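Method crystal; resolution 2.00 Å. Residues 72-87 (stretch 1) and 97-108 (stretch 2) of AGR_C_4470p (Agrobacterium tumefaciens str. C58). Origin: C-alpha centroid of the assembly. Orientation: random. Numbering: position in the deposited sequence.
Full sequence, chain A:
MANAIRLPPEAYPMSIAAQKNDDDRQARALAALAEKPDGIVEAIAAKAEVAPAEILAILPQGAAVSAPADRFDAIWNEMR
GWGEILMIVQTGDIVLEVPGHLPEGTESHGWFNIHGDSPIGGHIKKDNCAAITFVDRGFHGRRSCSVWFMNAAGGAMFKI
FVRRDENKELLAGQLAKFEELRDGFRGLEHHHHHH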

ATOM      1  N   PHE A  72      -4.137  -6.311  19.144  1.00 32.90           N
ATOM      2  CA  PHE A  72      -3.687  -5.218  18.275  1.00 33.34           C
ATOM      3  C   PHE A  72      -3.034  -4.058  19.034  1.00 33.45           C
ATOM      4  O   PHE A  72      -1.865  -3.745  18.810  1.00 30.84           O
ATOM      5  N   ASP A  73      -3.788  -3.428  19.932  1.00 33.37           N
ATOM      6  CA  ASP A  73      -3.283  -2.304  20.721  1.00 34.06           C
ATOM      7  C   ASP A  73      -2.064  -2.638  21.584  1.00 32.85           C
ATOM      8  O   ASP A  73      -1.117  -1.856  21.655  1.00 33.89           O
ATOM      9  N   ALA A  74      -2.088  -3.788  22.249  1.00 29.80           N
ATOM     10  CA  ALA A  74      -0.970  -4.180  23.105  1.00 31.06           C
ATOM     11  C   ALA A  74       0.302  -4.370  22.287  1.00 30.74           C
ATOM     12  O   ALA A  74       1.392  -3.946  22.691  1.00 28.54           O
ATOM     13  N   ILE A  75       0.161  -5.011  21.133  1.00 30.13           N
ATOM     14  CA  ILE A  75       1.305  -5.263  20.272  1.00 31.25           C
ATOM     15  C   ILE A  75       1.849  -3.971  19.674  1.00 31.18           C
ATOM     16  O   ILE A  75       3.066  -3.768  19.629  1.00 29.66           O
ATOM     17  N   TRP A  76       0.958  -3.091  19.229  1.00 31.00           N
ATOM     18  CA  TRP A  76       1.392  -1.817  18.669  1.00 33.02           C
ATOM     19  C   TRP A  76       2.141  -1.015  19.739  1.00 33.30           C
ATOM     20  O   TRP A  76       3.210  -0.472  19.480  1.00 31.86           O
ATOM     21  N   ASN A  77       1.575  -0.942  20.941  1.00 33.81           N
ATOM     22  CA  ASN A  77       2.213  -0.203  22.032  1.00 37.26           C
ATOM     23  C   ASN A  77       3.587  -0.804  22.325  1.00 35.47           C
ATOM     24  O   ASN A  77       4.566  -0.089  22.545  1.00 33.21           O
ATOM     25  N   GLU A  78       3.643  -2.128  22.320  1.00 33.52           N
ATOM     26  CA  GLU A  78       4.879  -2.853  22.568  1.00 35.23           C
ATOM     27  C   GLU A  78       5.938  -2.456  21.534  1.00 33.45           C
ATOM     28  O   GLU A  78       7.061  -2.070  21.883  1.00 31.50           O
HETATM   29  N   MSE A  79       5.574  -2.534  20.260  1.00 29.40           N
HETATM   30  CA  MSE A  79       6.517  -2.205  19.193  1.00 31.01           C
HETATM   31  C   MSE A  79       6.964  -0.743  19.197  1.00 30.35           C
HETATM   32  O   MSE A  79       8.057  -0.428  18.736  1.00 26.83           O
ATOM     33  N   ARG A  80       6.124   0.147  19.714  1.00 30.48           N
ATOM     34  CA  ARG A  80       6.491   1.557  19.769  1.00 31.79           C
ATOM     35  C   ARG A  80       7.745   1.752  20.624  1.00 33.12           C
ATOM     36  O   ARG A  80       8.418   2.774  20.527  1.00 31.98           O
ATOM     37  N   GLY A  81       8.060   0.766  21.458  1.00 34.67           N
ATOM     38  CA  GLY A  81       9.240   0.875  22.298  1.00 36.01           C
ATOM     39  C   GLY A  81      10.443   0.190  21.680  1.00 37.19           C
ATOM     40  O   GLY A  81      11.520   0.172  22.272  1.00 37.29           O
ATOM     41  N   TRP A  82      10.266  -0.358  20.480  1.00 34.65           N
ATOM     42  CA  TRP A  82      11.344  -1.069  19.791  1.00 35.17           C
ATOM     43  C   TRP A  82      12.344  -0.170  19.075  1.00 35.15           C
ATOM     44  O   TRP A  82      13.364  -0.648  18.587  1.00 34.26           O
ATOM     45  N   GLY A  83      12.060   1.123  19.006  1.00 36.77           N
ATOM     46  CA  GLY A  83      12.966   2.025  18.323  1.00 36.86           C
ATOM     47  C   GLY A  83      12.597   2.126  16.855  1.00 37.67           C
ATOM     48  O   GLY A  83      11.438   1.939  16.491  1.00 38.53           O
ATOM     49  N   GLU A  84      13.576   2.410  16.003  1.00 38.47           N
ATOM     50  CA  GLU A  84      13.304   2.536  14.575  1.00 38.84           C
ATOM     51  C   GLU A  84      13.156   1.179  13.891  1.00 35.61           C
ATOM     52  O   GLU A  84      14.104   0.405  13.812  1.00 36.61           O
ATOM     53  N   ILE A  85      11.956   0.897  13.403  1.00 32.20           N
ATOM     54  CA  ILE A  85      11.689  -0.357  12.711  1.00 31.87           C
ATOM     55  C   ILE A  85      11.496  -0.070  11.221  1.00 29.67           C
ATOM     56  O   ILE A  85      11.740   1.044  10.760  1.00 27.67           O
ATOM     57  N   LEU A  86      11.082  -1.071  10.456  1.00 28.54           N
ATOM     58  CA  LEU A  86      10.841  -0.847   9.041  1.00 28.20           C
ATOM     59  C   LEU A  86       9.396  -1.220   8.732  1.00 27.42           C
ATOM     60  O   LEU A  86       8.996  -2.370   8.888  1.00 27.91           O
HETATM   61  N   MSE A  87       8.618  -0.227   8.326  1.00 26.08           N
HETATM   62  CA  MSE A  87       7.222  -0.429   7.980  1.00 27.99           C
HETATM   63  C   MSE A  87       7.126  -0.747   6.494  1.00 27.97           C
HETATM   64  O   MSE A  87       7.708  -0.048   5.666  1.00 26.95           O
ATOM     65  N   GLU A  97       8.632   0.964   1.643  1.00 30.67           N
ATOM     66  CA  GLU A  97       9.393   0.639   2.847  1.00 32.33           C
ATOM     67  C   GLU A  97       9.779   1.942   3.522  1.00 32.79           C
ATOM     68  O   GLU A  97      10.488   2.766   2.949  1.00 30.82           O
ATOM     69  N   VAL A  98       9.296   2.118   4.747  1.00 32.54           N
ATOM     70  CA  VAL A  98       9.537   3.332   5.508  1.00 31.78           C
ATOM     71  C   VAL A  98      10.164   3.054   6.866  1.00 31.86           C
ATOM     72  O   VAL A  98       9.576   2.372   7.705  1.00 29.00           O
ATOM     73  N   PRO A  99      11.384   3.558   7.088  1.00 31.92           N
ATOM     74  CA  PRO A  99      12.040   3.342   8.380  1.00 30.97           C
ATOM     75  C   PRO A  99      11.550   4.426   9.338  1.00 30.65           C
ATOM     76  O   PRO A  99      11.338   5.571   8.930  1.00 28.20           O
ATOM     77  N   GLY A 100      11.350   4.070  10.600  1.00 30.55           N
ATOM     78  CA  GLY A 100      10.908   5.059  11.566  1.00 30.35           C
ATOM     79  C   GLY A 100      10.351   4.439  12.827  1.00 31.33           C
ATOM     80  O   GLY A 100      10.157   3.229  12.888  1.00 29.15           O
ATOM     81  N   HIS A 101      10.129   5.267  13.843  1.00 32.10           N
ATOM     82  CA  HIS A 101       9.552   4.798  15.094  1.00 33.68           C
ATOM     83  C   HIS A 101       8.047   4.752  14.873  1.00 33.24           C
ATOM     84  O   HIS A 101       7.506   5.555  14.118  1.00 32.25           O
ATOM     85  N   LEU A 102       7.367   3.807  15.504  1.00 31.27           N
ATOM     86  CA  LEU A 102       5.918   3.743  15.363  1.00 32.48           C
ATOM     87  C   LEU A 102       5.296   4.790  16.281  1.00 33.80           C
ATOM     88  O   LEU A 102       5.577   4.817  17.482  1.00 28.95           O
ATOM     89  N   PRO A 103       4.448   5.677  15.729  1.00 34.62           N
ATOM     90  CA  PRO A 103       3.812   6.714  16.546  1.00 34.91           C
ATOM     91  C   PRO A 103       2.569   6.224  17.272  1.00 35.39           C
ATOM     92  O   PRO A 103       2.065   5.133  17.003  1.00 33.23           O
ATOM     93  N   GLU A 104       2.076   7.045  18.191  1.00 34.71           N
ATOM     94  CA  GLU A 104       0.880   6.715  18.946  1.00 36.97           C
ATOM     95  C   GLU A 104      -0.299   6.836  17.997  1.00 36.72           C
ATOM     96  O   GLU A 104      -0.253   7.604  17.033  1.00 36.69           O
ATOM     97  N   GLY A 105      -1.351   6.076  18.266  1.00 35.37           N
ATOM     98  CA  GLY A 105      -2.519   6.134  17.413  1.00 35.81           C
ATOM     99  C   GLY A 105      -3.792   6.365  18.203  1.00 35.95           C
ATOM    100  O   GLY A 105      -3.873   6.027  19.380  1.00 35.10           O
ATOM    101  N   THR A 106      -4.783   6.962  17.549  1.00 35.49           N
ATOM    102  CA  THR A 106      -6.080   7.207  18.161  1.00 36.75           C
ATOM    103  C   THR A 106      -7.047   6.361  17.344  1.00 37.39           C
ATOM    104  O   THR A 106      -6.749   6.015  16.201  1.00 36.17           O
ATOM    105  N   GLU A 107      -8.200   6.031  17.908  1.00 35.14           N
ATOM    106  CA  GLU A 107      -9.149   5.202  17.178  1.00 33.92           C
ATOM    107  C   GLU A 107     -10.569   5.748  17.072  1.00 34.58           C
ATOM    108  O   GLU A 107     -11.114   6.304  18.028  1.00 31.51           O
ATOM    109  N   SER A 108     -11.151   5.576  15.888  1.00 32.65           N
ATOM    110  CA  SER A 108     -12.523   5.981  15.612  1.00 32.99           C
ATOM    111  C   SER A 108     -13.067   5.182  14.426  1.00 32.95           C
ATOM    112  O   SER A 108     -12.394   5.013  13.403  1.00 28.55           O
TER

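The contact is built around one bump, Leu-102. It lies in the loop after the Val-98 to Pro-99 strand, its CA-to-CB bond points toward the first stretch, and it loses more surface to that stretch than any other residue of the pair. With chi1 m and chi2 t it spreads its two methyls into a hollow lined by Trp-76, Met-79 and Ile-85. Leu-102 CD1 sits 4.0 Å from the centroid of the Trp-76 six-membered ring and almost on the ring normal, a CH-pi contact; it also lies 3.8 Å from CB of the selenomethionine Met-79. Leu-102 CD2 packs beside it, 3.7 Å from CH2 of Trp-76 and 3.8 Å from CD1 of Ile-85, whose p, p rotamer brings its end nearer the second stretch.

Trp-76 is the wall of that hollow and also its latch. Its CA-to-CB bond points sideways to the second stretch, but chi1 t and chi2 near -91° carry the indole to the loop. One face receives the leucine, while the edge offers Trp-76 NE1 to the carbonyl of Pro-103, a hydrogen bond of 2.9 Å from Trp-76 NE1 to Pro-103 O. A single flat side chain thus gives shape with its face and direction with its edge. The CA-to-CB bond of Pro-103 points away; its carbonyl O is the polar partner, and Pro-103 CD lies 4.4 Å from Trp-76 CZ2.

Arg-80 (m, t, p) lays its aliphatic part along the leucine, with Arg-80 CG 3.9 Å from Leu-102 CB. Arg-80 NE makes a weak hydrogen bond to Leu-102 O at 3.2 Å. Further out, CG of Glu-104 covers one face of the guanidinium, 3.1 Å from Arg-80 NH2; the salt bridge from Arg-80 NH2 to Glu-104 OE2 is long, 3.8 Å, and out of plane, so it rests on charge alone.

Where the strands pair, the backbone does the holding and the side chains fit around it. Ile-85 N to Gly-100 O is 3.0 Å, and Met-87 N to Val-98 O is 2.8 Å, with the return bonds completing both antiparallel pairs. Ile-85, Met-87 and Val-98 share one face of the sheet; Leu-86 and Pro-99 occupy the other. There Leu-86, t and p, reaches CD1 to 4.2 Å from Pro-99 CD, and extended Glu-84 sets OE1 3.2 Å from Pro-99 CB. His-101, chi1 m, lays a ring face over the Gly-83 to Glu-84 backbone, His-101 CD2 being 3.4 Å from Gly-83 C. Backbone angles alone call for glycine at Gly-83 and Gly-100.

Waters link polar atoms at the margins. The O of water 2 donates to Met-79 O (2.9 Å) and Gly-83 O (2.7 Å) and accepts from Leu-102 N (2.9 Å), tying the turn to the loop. Water 3 donates to Arg-80 O and Leu-102 O. At the far end, water 1 donates to Asp-73 OD2 and Glu-107 OE1, bridging two like charges.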

ATOM      1  CB  PHE A  72      -4.866  -4.710  17.435  1.00 32.45           C
ATOM      2  CG  PHE A  72      -4.490  -3.694  16.376  1.00 35.13           C
ATOM      3  CD1 PHE A  72      -4.266  -2.362  16.712  1.00 34.88           C
ATOM      4  CD2 PHE A  72      -4.391  -4.071  15.040  1.00 34.55           C
ATOM      5  CE1 PHE A  72      -3.955  -1.418  15.729  1.00 35.44           C
ATOM      6  CE2 PHE A  72      -4.080  -3.140  14.050  1.00 35.93           C
ATOM      7  CZ  PHE A  72      -3.862  -1.811  14.393  1.00 36.68           C
ATOM      8  CB  ASP A  73      -4.402  -1.761  21.616  1.00 38.32           C
ATOM      9  CG  ASP A  73      -5.338  -0.830  20.876  1.00 41.98           C
ATOM     10  OD1 ASP A  73      -5.733  -1.151  19.738  1.00 41.76           O
ATOM     11  OD2 ASP A  73      -5.683   0.226  21.441  1.00 47.37           O
ATOM     12  CB  ALA A  74      -1.301  -5.472  23.850  1.00 32.89           C
ATOM     13  CB  ILE A  75       0.936  -6.289  19.174  1.00 29.93           C
ATOM     14  CG1 ILE A  75       0.698  -7.655  19.839  1.00 32.07           C
ATOM     15  CG2 ILE A  75       2.045  -6.379  18.122  1.00 28.93           C
ATOM     16  CD1 ILE A  75       0.156  -8.745  18.911  1.00 34.06           C
ATOM     17  CB  TRP A  76       0.187  -1.018  18.168  1.00 32.77           C
ATOM     18  CG  TRP A  76       0.560   0.240  17.474  1.00 34.05           C
ATOM     19  CD1 TRP A  76       0.699   1.478  18.036  1.00 34.64           C
ATOM     20  CD2 TRP A  76       0.873   0.394  16.083  1.00 35.17           C
ATOM     21  NE1 TRP A  76       1.079   2.389  17.083  1.00 35.30           N
ATOM     22  CE2 TRP A  76       1.199   1.753  15.876  1.00 35.44           C
ATOM     23  CE3 TRP A  76       0.920  -0.488  14.993  1.00 34.98           C
ATOM     24  CZ2 TRP A  76       1.556   2.259  14.616  1.00 33.47           C
ATOM     25  CZ3 TRP A  76       1.276   0.013  13.737  1.00 33.14           C
ATOM     26  CH2 TRP A  76       1.594   1.376  13.565  1.00 35.29           C
ATOM     27  CB  ASN A  77       1.351  -0.258  23.298  1.00 40.59           C
ATOM     28  CG  ASN A  77       2.037   0.381  24.493  1.00 47.51           C
ATOM     29  OD1 ASN A  77       2.312   1.582  24.495  1.00 50.93           O
ATOM     30  ND2 ASN A  77       2.327  -0.422  25.517  1.00 49.91           N
ATOM     31  CB  GLU A  78       4.609  -4.359  22.483  1.00 39.47           C
ATOM     32  CG  GLU A  78       5.686  -5.230  23.073  1.00 48.03           C
ATOM     33  CD  GLU A  78       5.720  -5.152  24.587  1.00 49.59           C
ATOM     34  OE1 GLU A  78       4.795  -5.688  25.236  1.00 53.09           O
ATOM     35  OE2 GLU A  78       6.666  -4.545  25.123  1.00 49.05           O
HETATM   36  CB  MSE A  79       5.921  -2.571  17.832  1.00 28.72           C
HETATM   37  CG  MSE A  79       5.626  -4.060  17.689  1.00 30.76           C
HETATM   38 SE   MSE A  79       5.078  -4.530  15.884  1.00 38.02          SE
HETATM   39  CE  MSE A  79       3.425  -3.510  15.786  1.00 31.05           C
ATOM     40  CB  ARG A  80       5.342   2.395  20.340  1.00 33.63           C
ATOM     41  CG  ARG A  80       4.132   2.497  19.419  1.00 37.48           C
ATOM     42  CD  ARG A  80       3.137   3.511  19.944  1.00 42.15           C
ATOM     43  NE  ARG A  80       3.793   4.792  20.167  1.00 45.87           N
ATOM     44  CZ  ARG A  80       4.036   5.307  21.366  1.00 50.78           C
ATOM     45  NH1 ARG A  80       3.666   4.654  22.464  1.00 50.87           N
ATOM     46  NH2 ARG A  80       4.673   6.466  21.469  1.00 51.69           N
ATOM     47  CB  TRP A  82      10.766  -2.053  18.771  1.00 31.97           C
ATOM     48  CG  TRP A  82      10.022  -3.232  19.342  1.00 31.59           C
ATOM     49  CD1 TRP A  82       9.668  -3.441  20.649  1.00 30.58           C
ATOM     50  CD2 TRP A  82       9.515  -4.353  18.606  1.00 29.98           C
ATOM     51  NE1 TRP A  82       8.973  -4.622  20.766  1.00 29.31           N
ATOM     52  CE2 TRP A  82       8.864  -5.203  19.530  1.00 31.71           C
ATOM     53  CE3 TRP A  82       9.547  -4.721  17.253  1.00 31.19           C
ATOM     54  CZ2 TRP A  82       8.246  -6.404  19.143  1.00 32.27           C
ATOM     55  CZ3 TRP A  82       8.929  -5.919  16.864  1.00 29.65           C
ATOM     56  CH2 TRP A  82       8.289  -6.745  17.812  1.00 30.76           C
ATOM     57  CB  GLU A  84      14.416   3.337  13.886  1.00 40.43           C
ATOM     58  CG  GLU A  84      14.135   3.633  12.415  1.00 45.28           C
ATOM     59  CD  GLU A  84      15.308   4.299  11.710  1.00 49.26           C
ATOM     60  OE1 GLU A  84      15.195   4.586  10.501  1.00 51.85           O
ATOM     61  OE2 GLU A  84      16.342   4.534  12.366  1.00 52.03           O
ATOM     62  CB  ILE A  85      10.420  -1.057  13.296  1.00 31.34           C
ATOM     63  CG1 ILE A  85       9.236  -0.082  13.381  1.00 32.16           C
ATOM     64  CG2 ILE A  85      10.726  -1.583  14.688  1.00 30.88           C
ATOM     65  CD1 ILE A  85       8.643   0.354  12.035  1.00 32.46           C
ATOM     66  CB  LEU A  86      11.791  -1.680   8.174  1.00 29.48           C
ATOM     67  CG  LEU A  86      11.578  -1.490   6.665  1.00 32.09           C
ATOM     68  CD1 LEU A  86      11.863  -0.042   6.294  1.00 33.80           C
ATOM     69  CD2 LEU A  86      12.491  -2.429   5.876  1.00 34.43           C
HETATM   70  CB  MSE A  87       6.411   0.834   8.301  1.00 28.41           C
HETATM   71  CG  MSE A  87       5.150   0.985   7.461  1.00 32.64           C
HETATM   72 SE   MSE A  87       3.641  -0.181   7.907  1.00 34.01          SE
HETATM   73  CE  MSE A  87       4.443  -1.869   8.061  1.00 40.71           C
ATOM     74  CB  GLU A  97      10.633  -0.171   2.467  1.00 33.07           C
ATOM     75  CG  GLU A  97      10.285  -1.404   1.649  1.00 38.04           C
ATOM     76  CD  GLU A  97      11.499  -2.121   1.087  1.00 42.75           C
ATOM     77  OE1 GLU A  97      11.306  -3.117   0.365  1.00 44.49           O
ATOM     78  OE2 GLU A  97      12.640  -1.695   1.366  1.00 45.70           O
ATOM     79  CB  VAL A  98       8.214   4.103   5.745  1.00 31.17           C
ATOM     80  CG1 VAL A  98       8.505   5.491   6.337  1.00 31.97           C
ATOM     81  CG2 VAL A  98       7.430   4.215   4.433  1.00 32.90           C
ATOM     82  CB  PRO A  99      13.514   3.500   8.045  1.00 32.77           C
ATOM     83  CG  PRO A  99      13.491   4.574   6.993  1.00 34.70           C
ATOM     84  CD  PRO A  99      12.319   4.146   6.110  1.00 32.46           C
ATOM     85  CB  HIS A 101       9.847   5.773  16.242  1.00 37.76           C
ATOM     86  CG  HIS A 101      11.268   5.752  16.713  1.00 43.39           C
ATOM     87  ND1 HIS A 101      12.314   6.242  15.961  1.00 45.46           N
ATOM     88  CD2 HIS A 101      11.817   5.286  17.862  1.00 44.90           C
ATOM     89  CE1 HIS A 101      13.445   6.080  16.625  1.00 46.49           C
ATOM     90  NE2 HIS A 101      13.170   5.503  17.781  1.00 45.61           N
ATOM     91  CB  LEU A 102       5.406   2.353  15.728  1.00 30.94           C
ATOM     92  CG  LEU A 102       5.758   1.255  14.728  1.00 32.17           C
ATOM     93  CD1 LEU A 102       5.099  -0.056  15.133  1.00 32.07           C
ATOM     94  CD2 LEU A 102       5.291   1.687  13.349  1.00 33.04           C
ATOM     95  CB  PRO A 103       3.472   7.788  15.522  1.00 35.55           C
ATOM     96  CG  PRO A 103       3.040   6.969  14.357  1.00 36.41           C
ATOM     97  CD  PRO A 103       4.091   5.847  14.308  1.00 37.46           C
ATOM     98  CB  GLU A 104       0.690   7.694  20.105  1.00 39.44           C
ATOM     99  CG  GLU A 104       1.925   7.882  20.972  1.00 45.42           C
ATOM    100  CD  GLU A 104       1.699   8.884  22.091  1.00 48.06           C
ATOM    101  OE1 GLU A 104       1.235  10.008  21.806  1.00 50.19           O
ATOM    102  OE2 GLU A 104       1.989   8.545  23.255  1.00 50.91           O
ATOM    103  CB  THR A 106      -6.490   8.684  18.053  1.00 37.86           C
ATOM    104  OG1 THR A 106      -6.524   9.071  16.672  1.00 35.46           O
ATOM    105  CG2 THR A 106      -5.515   9.567  18.820  1.00 35.94           C
ATOM    106  CB  GLU A 107      -9.186   3.799  17.796  1.00 31.97           C
ATOM    107  CG  GLU A 107     -10.327   2.917  17.305  1.00 31.99           C
ATOM    108  CD  GLU A 107     -10.249   1.490  17.828  1.00 32.36           C
ATOM    109  OE1 GLU A 107      -9.394   1.206  18.691  1.00 30.81           O
ATOM    110  OE2 GLU A 107     -11.051   0.644  17.374  1.00 33.37           O
ATOM    111  CB  SER A 108     -12.624   7.476  15.307  1.00 35.03           C
ATOM    112  OG  SER A 108     -13.987   7.843  15.125  1.00 35.04           O
TER
HETATM  113  O   HOH W   1      -7.459   2.011  20.170  1.00 42.65           O
HETATM  114  O   HOH W   2       8.797   1.885  17.092  1.00 33.12           O
HETATM  115  O   HOH W   3       7.704   5.118  18.977  1.00 43.89           O